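Local coordinates for protein DREP2 (Drosophila melanogaster, PDB 4D2K) that probably takes part in apoptotic DNA fragmentation, its CIDE domain, the part described here, binding copies of itself to form higher-order assemblies, at residues K9-K13 against F66-A70; L41-E47 against L77-G81. The contacts are given in a common frame with arbitrary orientation. Residue numbers count along the deposited sequence, not the author numbering.

Interaction 1. Residues K9-K13 against F66-A70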
ATOM      1  N   LYS A   9       0.369  -7.204  14.110  1.00 57.75           N
ATOM      2  CA  LYS A   9      -0.424  -7.119  12.894  1.00 54.03           C
ATOM      3  C   LYS A   9      -1.413  -5.963  12.998  1.00 51.68           C
ATOM      4  O   LYS A   9      -2.062  -5.792  14.030  1.00 51.92           O
ATOM      5  CB  LYS A   9      -1.175  -8.435  12.656  1.00 53.29           C
ATOM      6  CG  LYS A   9      -0.303  -9.701  12.622  1.00 57.40           C
ATOM      7  CD  LYS A   9       0.522  -9.876  11.360  1.00 62.26           C
ATOM      8  CE  LYS A   9       1.369 -11.141  11.488  1.00 71.92           C
ATOM      9  NZ  LYS A   9       2.035 -11.558  10.224  1.00 73.91           N
ATOM     10  N   ARG A  10      -1.572  -5.200  11.923  1.00 44.74           N
ATOM     11  CA  ARG A  10      -2.463  -4.037  11.965  1.00 44.04           C
ATOM     12  C   ARG A  10      -3.259  -3.999  10.658  1.00 39.71           C
ATOM     13  O   ARG A  10      -2.745  -4.408   9.617  1.00 39.01           O
ATOM     14  CB  ARG A  10      -1.650  -2.741  12.160  1.00 42.75           C
ATOM     15  CG  ARG A  10      -0.811  -2.357  10.937  1.00 44.49           C
ATOM     16  CD  ARG A  10       0.252  -1.303  11.213  1.00 54.33           C
ATOM     17  NE  ARG A  10       1.314  -1.820  12.081  1.00 62.32           N
ATOM     18  CZ  ARG A  10       2.212  -1.057  12.701  1.00 59.86           C
ATOM     19  NH1 ARG A  10       2.183   0.256  12.537  1.00 58.37           N
ATOM     20  NH2 ARG A  10       3.142  -1.608  13.469  1.00 70.30           N
ATOM     21  N   PRO A  11      -4.485  -3.464  10.690  1.00 36.43           N
ATOM     22  CA  PRO A  11      -5.268  -3.327   9.456  1.00 34.71           C
ATOM     23  C   PRO A  11      -4.798  -2.107   8.695  1.00 36.03           C
ATOM     24  O   PRO A  11      -4.465  -1.113   9.339  1.00 32.81           O
ATOM     25  CB  PRO A  11      -6.698  -3.135   9.953  1.00 36.98           C
ATOM     26  CG  PRO A  11      -6.539  -2.549  11.335  1.00 35.64           C
ATOM     27  CD  PRO A  11      -5.252  -3.094  11.891  1.00 38.54           C
ATOM     28  N   LEU A  12      -4.721  -2.203   7.365  1.00 35.28           N
ATOM     29  CA  LEU A  12      -4.415  -1.074   6.489  1.00 31.88           C
ATOM     30  C   LEU A  12      -5.310  -1.225   5.264  1.00 35.50           C
ATOM     31  O   LEU A  12      -5.751  -2.347   4.971  1.00 32.69           O
ATOM     32  CB  LEU A  12      -2.932  -1.061   6.088  1.00 32.34           C
ATOM     33  CG  LEU A  12      -1.914  -0.883   7.227  1.00 37.11           C
ATOM     34  CD1 LEU A  12      -0.478  -1.056   6.738  1.00 33.53           C
ATOM     35  CD2 LEU A  12      -2.115   0.451   7.936  1.00 32.28           C
ATOM     36  N   LYS A  13      -5.587  -0.123   4.557  1.00 32.10           N
ATOM     37  CA  LYS A  13      -6.402  -0.190   3.338  1.00 36.17           C
ATOM     38  C   LYS A  13      -5.511   0.004   2.100  1.00 39.06           C
ATOM     39  O   LYS A  13      -4.718   0.945   2.029  1.00 36.54           O
ATOM     40  CB  LYS A  13      -7.529   0.855   3.371  1.00 33.77           C
ATOM     41  CG  LYS A  13      -8.634   0.581   4.444  1.00 35.98           C
ATOM     42  CD  LYS A  13      -9.550   1.826   4.637  1.00 37.38           C
ATOM     43  CE  LYS A  13     -10.700   1.592   5.655  1.00 36.93           C
ATOM     44  NZ  LYS A  13     -11.550   2.820   5.885  1.00 33.05           N
ATOM     45  N   PHE A  66       6.664   3.098   7.791  1.00 38.79           N
ATOM     46  CA  PHE A  66       5.546   2.176   7.816  1.00 39.16           C
ATOM     47  C   PHE A  66       5.005   2.045   9.235  1.00 38.36           C
ATOM     48  O   PHE A  66       3.793   2.110   9.455  1.00 36.31           O
ATOM     49  CB  PHE A  66       5.956   0.798   7.272  1.00 39.34           C
ATOM     50  CG  PHE A  66       4.984  -0.286   7.631  1.00 39.76           C
ATOM     51  CD1 PHE A  66       3.908  -0.564   6.807  1.00 38.29           C
ATOM     52  CD2 PHE A  66       5.124  -1.004   8.819  1.00 41.06           C
ATOM     53  CE1 PHE A  66       2.981  -1.542   7.152  1.00 40.15           C
ATOM     54  CE2 PHE A  66       4.203  -1.973   9.178  1.00 42.82           C
ATOM     55  CZ  PHE A  66       3.123  -2.247   8.340  1.00 43.78           C
ATOM     56  N   ARG A  67       5.907   1.910  10.202  1.00 39.72           N
ATOM     57  CA  ARG A  67       5.478   1.702  11.578  1.00 42.97           C
ATOM     58  C   ARG A  67       4.832   2.925  12.113  1.00 41.52           C
ATOM     59  O   ARG A  67       4.046   2.820  13.068  1.00 37.90           O
ATOM     60  CB  ARG A  67       6.638   1.304  12.501  1.00 42.89           C
ATOM     61  CG  ARG A  67       7.098  -0.127  12.312  1.00 47.03           C
ATOM     62  CD  ARG A  67       8.095  -0.560  13.383  1.00 48.32           C
ATOM     63  NE  ARG A  67       9.420   0.012  13.152  1.00 52.44           N
ATOM     64  CZ  ARG A  67      10.262  -0.430  12.219  1.00 56.26           C
ATOM     65  NH1 ARG A  67       9.905  -1.437  11.434  1.00 59.60           N
ATOM     66  NH2 ARG A  67      11.456   0.129  12.063  1.00 59.71           N
ATOM     67  N   THR A  68       5.070   4.083  11.478  1.00 37.77           N
ATOM     68  CA  THR A  68       4.317   5.249  11.996  1.00 36.20           C
ATOM     69  C   THR A  68       2.856   5.325  11.528  1.00 35.39           C
ATOM     70  O   THR A  68       2.122   6.201  11.967  1.00 33.81           O
ATOM     71  CB  THR A  68       4.943   6.580  11.603  1.00 39.76           C
ATOM     72  OG1 THR A  68       4.642   6.890  10.229  1.00 36.53           O
ATOM     73  CG2 THR A  68       6.436   6.568  11.909  1.00 36.23           C
ATOM     74  N   LEU A  69       2.449   4.478  10.580  1.00 37.05           N
ATOM     75  CA  LEU A  69       1.085   4.544  10.018  1.00 35.21           C
ATOM     76  C   LEU A  69      -0.028   4.123  10.990  1.00 35.93           C
ATOM     77  O   LEU A  69       0.056   3.057  11.590  1.00 34.63           O
ATOM     78  CB  LEU A  69       0.983   3.652   8.767  1.00 32.75           C
ATOM     79  CG  LEU A  69       1.898   4.024   7.611  1.00 35.49           C
ATOM     80  CD1 LEU A  69       1.683   3.093   6.410  1.00 33.10           C
ATOM     81  CD2 LEU A  69       1.700   5.499   7.235  1.00 38.91           C
ATOM     82  N   ALA A  70      -1.096   4.917  11.083  1.00 34.76           N
ATOM     83  CA  ALA A  70      -2.260   4.561  11.892  1.00 31.92           C
ATOM     84  C   ALA A  70      -3.041   3.419  11.244  1.00 36.50           C
ATOM     85  O   ALA A  70      -3.028   3.274  10.005  1.00 33.81           O
ATOM     86  CB  ALA A  70      -3.180   5.771  12.076  1.00 28.55           C
TER

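Interaction 2. Residues L41-E47 against L77-G81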
ATOM      1  N   LEU A  41      -4.251  -7.089  -4.827  1.00 43.61           N
ATOM      2  CA  LEU A  41      -4.567  -6.330  -6.027  1.00 45.00           C
ATOM      3  C   LEU A  41      -4.270  -7.132  -7.297  1.00 46.33           C
ATOM      4  O   LEU A  41      -4.375  -6.604  -8.390  1.00 48.95           O
ATOM      5  CB  LEU A  41      -3.829  -4.991  -6.035  1.00 45.41           C
ATOM      6  CG  LEU A  41      -4.653  -3.838  -5.429  1.00 43.74           C
ATOM      7  CD1 LEU A  41      -5.148  -4.184  -4.055  1.00 43.61           C
ATOM      8  CD2 LEU A  41      -3.833  -2.554  -5.359  1.00 43.07           C
ATOM      9  N   GLY A  42      -3.934  -8.411  -7.153  1.00 45.83           N
ATOM     10  CA  GLY A  42      -3.734  -9.284  -8.302  1.00 47.06           C
ATOM     11  C   GLY A  42      -2.485  -8.953  -9.114  1.00 49.78           C
ATOM     12  O   GLY A  42      -2.410  -9.203 -10.319  1.00 50.27           O
ATOM     13  N   VAL A  43      -1.475  -8.453  -8.414  1.00 46.88           N
ATOM     14  CA  VAL A  43      -0.190  -8.116  -8.996  1.00 49.00           C
ATOM     15  C   VAL A  43       0.758  -9.303  -8.809  1.00 50.38           C
ATOM     16  O   VAL A  43       0.872  -9.837  -7.699  1.00 49.86           O
ATOM     17  CB  VAL A  43       0.417  -6.858  -8.308  1.00 51.04           C
ATOM     18  CG1 VAL A  43       1.807  -6.524  -8.862  1.00 52.15           C
ATOM     19  CG2 VAL A  43      -0.539  -5.659  -8.412  1.00 51.48           C
ATOM     20  N   PRO A  44       1.436  -9.728  -9.894  1.00 49.96           N
ATOM     21  CA  PRO A  44       2.323 -10.895  -9.796  1.00 51.55           C
ATOM     22  C   PRO A  44       3.380 -10.623  -8.740  1.00 54.58           C
ATOM     23  O   PRO A  44       3.838  -9.482  -8.630  1.00 54.69           O
ATOM     24  CB  PRO A  44       2.940 -11.007 -11.195  1.00 50.64           C
ATOM     25  CG  PRO A  44       2.027 -10.251 -12.104  1.00 50.80           C
ATOM     26  CD  PRO A  44       1.053  -9.436 -11.286  1.00 49.61           C
ATOM     27  N   ALA A  45       3.733 -11.638  -7.959  1.00 53.99           N
ATOM     28  CA  ALA A  45       4.528 -11.425  -6.752  1.00 56.67           C
ATOM     29  C   ALA A  45       5.905 -10.834  -6.991  1.00 61.52           C
ATOM     30  O   ALA A  45       6.419 -10.096  -6.149  1.00 64.10           O
ATOM     31  CB  ALA A  45       4.671 -12.738  -5.999  1.00 51.54           C
ATOM     32  N   SER A  46       6.495 -11.130  -8.140  1.00 61.33           N
ATOM     33  CA  SER A  46       7.834 -10.632  -8.434  1.00 68.18           C
ATOM     34  C   SER A  46       7.847  -9.151  -8.791  1.00 66.28           C
ATOM     35  O   SER A  46       8.829  -8.456  -8.521  1.00 68.52           O
ATOM     36  CB  SER A  46       8.468 -11.443  -9.572  1.00 68.08           C
ATOM     37  OG  SER A  46       7.725 -11.288 -10.774  1.00 69.73           O
ATOM     38  N   GLU A  47       6.739  -8.663  -9.346  1.00 62.82           N
ATOM     39  CA  GLU A  47       6.707  -7.344  -9.981  1.00 62.54           C
ATOM     40  C   GLU A  47       6.916  -6.215  -8.985  1.00 63.26           C
ATOM     41  O   GLU A  47       6.302  -6.207  -7.917  1.00 65.06           O
ATOM     42  CB  GLU A  47       5.382  -7.149 -10.709  1.00 58.00           C
ATOM     43  CG  GLU A  47       5.230  -5.783 -11.346  1.00 58.73           C
ATOM     44  CD  GLU A  47       3.884  -5.579 -11.999  1.00 61.50           C
ATOM     45  OE1 GLU A  47       3.250  -6.583 -12.387  1.00 59.60           O
ATOM     46  OE2 GLU A  47       3.450  -4.412 -12.111  1.00 61.60           O
ATOM     47  N   LEU A  77      -1.368   1.362  -4.129  1.00 40.11           N
ATOM     48  CA  LEU A  77      -0.292   0.602  -4.700  1.00 42.20           C
ATOM     49  C   LEU A  77      -0.166   1.080  -6.148  1.00 42.29           C
ATOM     50  O   LEU A  77      -1.134   1.058  -6.878  1.00 44.65           O
ATOM     51  CB  LEU A  77      -0.594  -0.890  -4.599  1.00 41.08           C
ATOM     52  CG  LEU A  77       0.499  -1.925  -4.811  1.00 44.73           C
ATOM     53  CD1 LEU A  77       0.107  -3.196  -4.097  1.00 49.15           C
ATOM     54  CD2 LEU A  77       0.635  -2.200  -6.282  1.00 48.77           C
ATOM     55  N   LEU A  78       1.015   1.539  -6.539  1.00 41.37           N
ATOM     56  CA  LEU A  78       1.278   2.002  -7.904  1.00 49.55           C
ATOM     57  C   LEU A  78       2.177   1.022  -8.620  1.00 51.56           C
ATOM     58  O   LEU A  78       3.258   0.685  -8.121  1.00 51.28           O
ATOM     59  CB  LEU A  78       1.974   3.369  -7.906  1.00 47.57           C
ATOM     60  CG  LEU A  78       1.297   4.489  -7.123  1.00 47.40           C
ATOM     61  CD1 LEU A  78       2.123   5.760  -7.175  1.00 44.56           C
ATOM     62  CD2 LEU A  78      -0.102   4.723  -7.645  1.00 45.60           C
ATOM     63  N   ARG A  79       1.741   0.546  -9.774  1.00 52.40           N
ATOM     64  CA  ARG A  79       2.601  -0.300 -10.597  1.00 55.55           C
ATOM     65  C   ARG A  79       2.915   0.387 -11.922  1.00 59.01           C
ATOM     66  O   ARG A  79       2.281   1.386 -12.276  1.00 57.84           O
ATOM     67  CB  ARG A  79       1.946  -1.656 -10.841  1.00 57.55           C
ATOM     68  CG  ARG A  79       0.437  -1.582 -11.074  1.00 58.13           C
ATOM     69  CD  ARG A  79      -0.179  -2.965 -11.217  1.00 55.08           C
ATOM     70  NE  ARG A  79       0.629  -3.818 -12.083  1.00 60.78           N
ATOM     71  CZ  ARG A  79       0.232  -4.995 -12.554  1.00 65.65           C
ATOM     72  NH1 ARG A  79      -0.977  -5.450 -12.261  1.00 58.61           N
ATOM     73  NH2 ARG A  79       1.035  -5.707 -13.334  1.00 72.48           N
ATOM     74  N   GLN A  80       3.911  -0.138 -12.629  1.00 61.05           N
ATOM     75  CA  GLN A  80       4.185   0.227 -14.024  1.00 65.96           C
ATOM     76  C   GLN A  80       3.930   1.668 -14.442  1.00 65.84           C
ATOM     77  O   GLN A  80       3.073   1.905 -15.303  1.00 65.91           O
ATOM     78  CB  GLN A  80       3.331  -0.646 -14.955  1.00 67.05           C
ATOM     79  CG  GLN A  80       3.750  -2.100 -15.114  1.00 66.78           C
ATOM     80  CD  GLN A  80       2.899  -2.803 -16.156  1.00 72.79           C
ATOM     81  OE1 GLN A  80       1.794  -2.346 -16.480  1.00 73.85           O
ATOM     82  NE2 GLN A  80       3.410  -3.904 -16.696  1.00 70.94           N
ATOM     83  N   GLY A  81       4.609   2.633 -13.839  1.00 60.99           N
ATOM     84  CA  GLY A  81       4.447   4.000 -14.304  1.00 60.47           C
ATOM     85  C   GLY A  81       3.224   4.760 -13.853  1.00 55.83           C
ATOM     86  O   GLY A  81       3.035   5.887 -14.265  1.00 55.74           O
TER

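Interaction 1. Residues K9-K13 against F66-A70
Segment 9-13 runs from Lys-9 into strand 10-16. Segment 66-70 runs from helix 63-67 into the following loop. No backbone hydrogen bond joins the two, and their closest CA atoms, of Leu-12 and Ala-70, are 8.1 Å apart, so the side chains of Arg-10 and Leu-12 bridge the gap, to the Phe-66 ring and to backbone carbonyls. Leu-69 N donates to Phe-66 O at 2.9 Å, and the backbone turns extended from Leu-69 on. Arg-10 NH1 donates a hydrogen bond to Arg-67 O at 3.2 Å. Leu-69 O also lies near the guanidinium plane, while Phe-66 CE2 sits over one face. Leu-12 lies two residues on and also points toward 66-70. Its CD1 packs on Phe-66 CE1 at 3.5 Å, and its CD2 is 3.6 Å from Ala-70 O. Phe-66 also touches Phe-30 and Leu-33 of helix 30-40. The contact closes one end of the core between sheet and helices in the ubiquitin-like fold of the CIDE-N domain.

Interaction 2. Residues L41-E47 against L77-G81
Leu-77 begins the second segment, inside strand 74-79, and points toward the loop that follows helix 30-40. Its CB meets Leu-41 CD2 at 3.7 Å, and its CD2 lies 4.2 Å from Val-43 CG2. These are apolar contacts at the edge of the core. Leu-41 and Leu-77 both touch Ile-14 of strand 10-16, and Val-43 and Leu-77 both touch Val-49 of strand 49-53. Leu-78 points away from the loop; its side chain touches Arg-50 and Val-52 on strand 49-53.

Arg-79 turns back toward the loop and makes the polar half of the contact. Its NE donates a hydrogen bond to Glu-47 OE2 at 2.9 Å, and its NH2 is 2.6 Å from Glu-47 OE1. Both carboxylate oxygens therefore take part in one salt bridge. Val-43 CG1 lies over one face of the guanidinium, and Val-43 CG2 is 3.9 Å from Arg-79 NH1. Gln-80 adds little: its CG is 3.8 Å from Glu-47 OE2.

Gly-42, with positive phi, is the C-prime residue of a Schellman motif, which ends the helix and turns the chain out of it; the CA-to-CB bond of Val-43 points toward 77-81. A type I turn from Pro-44 to Glu-47, closed by Glu-47 N to Pro-44 O at 3.1 Å, then brings Glu-47 to Arg-79. Here a Schellman-capped helix leads into the next strand beside a central strand of the sheet, within the ubiquitin-like CIDE-N fold.

How the interactions relate
Interactions 1 and 2 lie on opposite sides of the chain's centre. Their own centres are 20 Å apart, and their nearest atoms are about 7 Å apart without touching. The sheet connects them: strand 10-16, which starts in interaction 1, runs parallel beside strand 74-79, which carries the second segment of interaction 2. In sequence the two contacts cross, because 41-47 falls between 9-13 and 66-70, while 77-81 follows both. Helix 30-40 also spans the gap. Phe-30 and Leu-33 pack on Phe-66 of interaction 1, and the helix runs out into the loop of interaction 2. Each contact combines an arginine with apolar packing.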